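Local coordinates for uncharacterized protein (Alicyclobacillus acidocaldarius subsp. acidocaldarius, PDB 3RAG) that is of unknown function but has a von Willebrand factor A-type fold and binds a sodium ion in the crystal, at residues A[11-16]-A[219-224]. Sequence-based numbering, arbitrary orientation.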
loop_
_atom_site.group_PDB
_atom_site.type_symbol
_atom_site.label_atom_id
_atom_site.label_comp_id
_atom_site.label_asym_id
_atom_site.label_seq_id
_atom_site.Cartn_x
_atom_site.Cartn_y
_atom_site.Cartn_z
ATOM N N ARG A 11 -3.231 -4.965 6.148
ATOM C CA ARG A 11 -2.313 -5.444 5.119
ATOM C C ARG A 11 -2.515 -4.645 3.836
ATOM O O ARG A 11 -3.606 -4.651 3.266
ATOM C CB ARG A 11 -2.583 -6.917 4.840
ATOM C CG ARG A 11 -2.313 -7.795 6.051
ATOM C CD ARG A 11 -2.616 -9.266 5.771
ATOM N NE ARG A 11 -2.265 -10.069 6.940
ATOM C CZ ARG A 11 -3.123 -10.364 7.908
ATOM N NH1 ARG A 11 -4.373 -9.947 7.815
ATOM N NH2 ARG A 11 -2.739 -11.078 8.957
ATOM N N GLN A 12 -1.478 -3.950 3.388
ATOM C CA GLN A 12 -1.644 -3.056 2.258
ATOM C C GLN A 12 -0.485 -3.187 1.307
ATOM O O GLN A 12 0.635 -3.476 1.716
ATOM C CB GLN A 12 -1.741 -1.595 2.714
ATOM C CG GLN A 12 -3.076 -1.273 3.419
ATOM C CD GLN A 12 -3.230 0.213 3.707
ATOM O OE1 GLN A 12 -2.364 1.023 3.353
ATOM N NE2 GLN A 12 -4.332 0.574 4.358
ATOM N N ILE A 13 -0.779 -2.972 0.036
ATOM C CA ILE A 13 0.247 -2.888 -0.993
ATOM C C ILE A 13 0.132 -1.480 -1.557
ATOM O O ILE A 13 -0.953 -1.060 -1.962
ATOM C CB ILE A 13 -0.025 -3.899 -2.130
ATOM C CG1 ILE A 13 0.050 -5.349 -1.602
ATOM C CG2 ILE A 13 0.940 -3.650 -3.308
ATOM C CD1 ILE A 13 -0.477 -6.420 -2.601
ATOM N N LEU A 14 1.237 -0.738 -1.572
ATOM C CA LEU A 14 1.204 0.619 -2.110
ATOM C C LEU A 14 2.055 0.649 -3.374
ATOM O O LEU A 14 3.266 0.478 -3.322
ATOM C CB LEU A 14 1.766 1.614 -1.080
ATOM C CG LEU A 14 2.003 3.019 -1.642
ATOM C CD1 LEU A 14 0.671 3.658 -2.044
ATOM C CD2 LEU A 14 2.715 3.890 -0.597
ATOM N N VAL A 15 1.427 0.870 -4.523
ATOM C CA VAL A 15 2.170 0.900 -5.775
ATOM C C VAL A 15 2.452 2.361 -6.119
ATOM O O VAL A 15 1.528 3.172 -6.140
ATOM C CB VAL A 15 1.335 0.290 -6.906
ATOM C CG1 VAL A 15 2.110 0.359 -8.233
ATOM C CG2 VAL A 15 0.963 -1.173 -6.549
ATOM N N ILE A 16 3.710 2.678 -6.414
ATOM C CA ILE A 16 4.095 4.025 -6.837
ATOM C C ILE A 16 4.666 3.923 -8.250
ATOM O O ILE A 16 5.660 3.205 -8.481
ATOM C CB ILE A 16 5.109 4.665 -5.861
ATOM C CG1 ILE A 16 4.492 4.724 -4.447
ATOM C CG2 ILE A 16 5.497 6.055 -6.364
ATOM C CD1 ILE A 16 5.425 5.278 -3.353
ATOM N N ASP A 219 1.467 -9.320 -7.372
ATOM C CA ASP A 219 1.455 -10.724 -6.939
ATOM C C ASP A 219 2.607 -11.030 -5.957
ATOM O O ASP A 219 2.425 -11.705 -4.945
ATOM C CB ASP A 219 1.573 -11.644 -8.153
ATOM C CG ASP A 219 0.236 -11.774 -8.926
ATOM O OD1 ASP A 219 -0.847 -11.771 -8.283
ATOM O OD2 ASP A 219 0.295 -11.894 -10.163
ATOM N N HIS A 220 3.792 -10.525 -6.262
ATOM C CA HIS A 220 4.923 -10.706 -5.344
ATOM C C HIS A 220 4.624 -10.075 -3.982
ATOM O O HIS A 220 4.830 -10.689 -2.930
ATOM C CB HIS A 220 6.203 -10.123 -5.974
ATOM C CG HIS A 220 7.449 -10.419 -5.193
ATOM N ND1 HIS A 220 8.682 -9.911 -5.550
ATOM C CD2 HIS A 220 7.652 -11.144 -4.067
ATOM C CE1 HIS A 220 9.594 -10.328 -4.689
ATOM N NE2 HIS A 220 8.993 -11.069 -3.771
ATOM N N ALA A 221 4.106 -8.853 -4.001
ATOM C CA ALA A 221 3.738 -8.165 -2.767
ATOM C C ALA A 221 2.722 -8.967 -1.942
ATOM O O ALA A 221 2.857 -9.102 -0.732
ATOM C CB ALA A 221 3.170 -6.768 -3.093
ATOM N N ALA A 222 1.704 -9.502 -2.603
ATOM C CA ALA A 222 0.678 -10.244 -1.869
ATOM C C ALA A 222 1.286 -11.504 -1.270
ATOM O O ALA A 222 0.962 -11.877 -0.139
ATOM C CB ALA A 222 -0.495 -10.599 -2.790
ATOM N N ASP A 223 2.161 -12.151 -2.035
ATOM C CA ASP A 223 2.890 -13.329 -1.547
ATOM C C ASP A 223 3.675 -13.020 -0.275
ATOM O O ASP A 223 3.670 -13.809 0.677
ATOM C CB ASP A 223 3.861 -13.881 -2.609
ATOM C CG ASP A 223 3.170 -14.762 -3.635
ATOM O OD1 ASP A 223 1.929 -14.882 -3.582
ATOM O OD2 ASP A 223 3.859 -15.332 -4.500
ATOM N N LEU A 224 4.386 -11.892 -0.287
ATOM C CA LEU A 224 5.174 -11.461 0.869
ATOM C C LEU A 224 4.289 -11.253 2.085
ATOM O O LEU A 224 4.643 -11.671 3.197
ATOM C CB LEU A 224 5.935 -10.165 0.548
ATOM C CG LEU A 224 7.131 -10.334 -0.393
ATOM C CD1 LEU A 224 7.598 -8.965 -0.908
ATOM C CD2 LEU A 224 8.248 -11.071 0.319
#
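I13 meets A221 and A222 in a small apolar contact between a strand and a helix. All three residues are buried. On the helix side the methyl of A221 takes the larger share. It sits against three carbons of I13: CB of A221 lies 3.7 Å from CD1 of I13, and CG1 and CG2 are about as near. One methyl thus rests between the two branches of the isoleucine. CG2 of I13 is anti to the backbone N, while CG1 lies beside that nitrogen (chi1 -64°). This spreads both branches before the helix. The CG1 arm then runs on extended (chi2 169°). Its end carbon CD1 passes A221 and comes to 3.8 Å from the backbone N of A222. CB of A222 is a looser neighbour, 4.2 Å from CD1 of I13. No hydrogen bond joins the two segments. Small alanines on this face are consistent with the close approach of the helix, with CA of I13 6.6 Å from CA of A221. With an alanine in place of I13, CG1, CG2 and CD1 are gone, which would probably open a gap over A221 and take the contact of CD1 away from A222. On the same helix, I218 and L225 also touch I13. The methyl of A221 reaches V138 and C140 of the neighbouring strand in the sheet, 135-142. Strand 10-17 lies inside the sheet, with parallel strands 40-46 and 135-142 flanking it. Helix 214-232 packs on the I13 side, whereas Q12 and L14 meet helix 79-106, giving the helix-sheet-helix layering of a von Willebrand factor A-type domain.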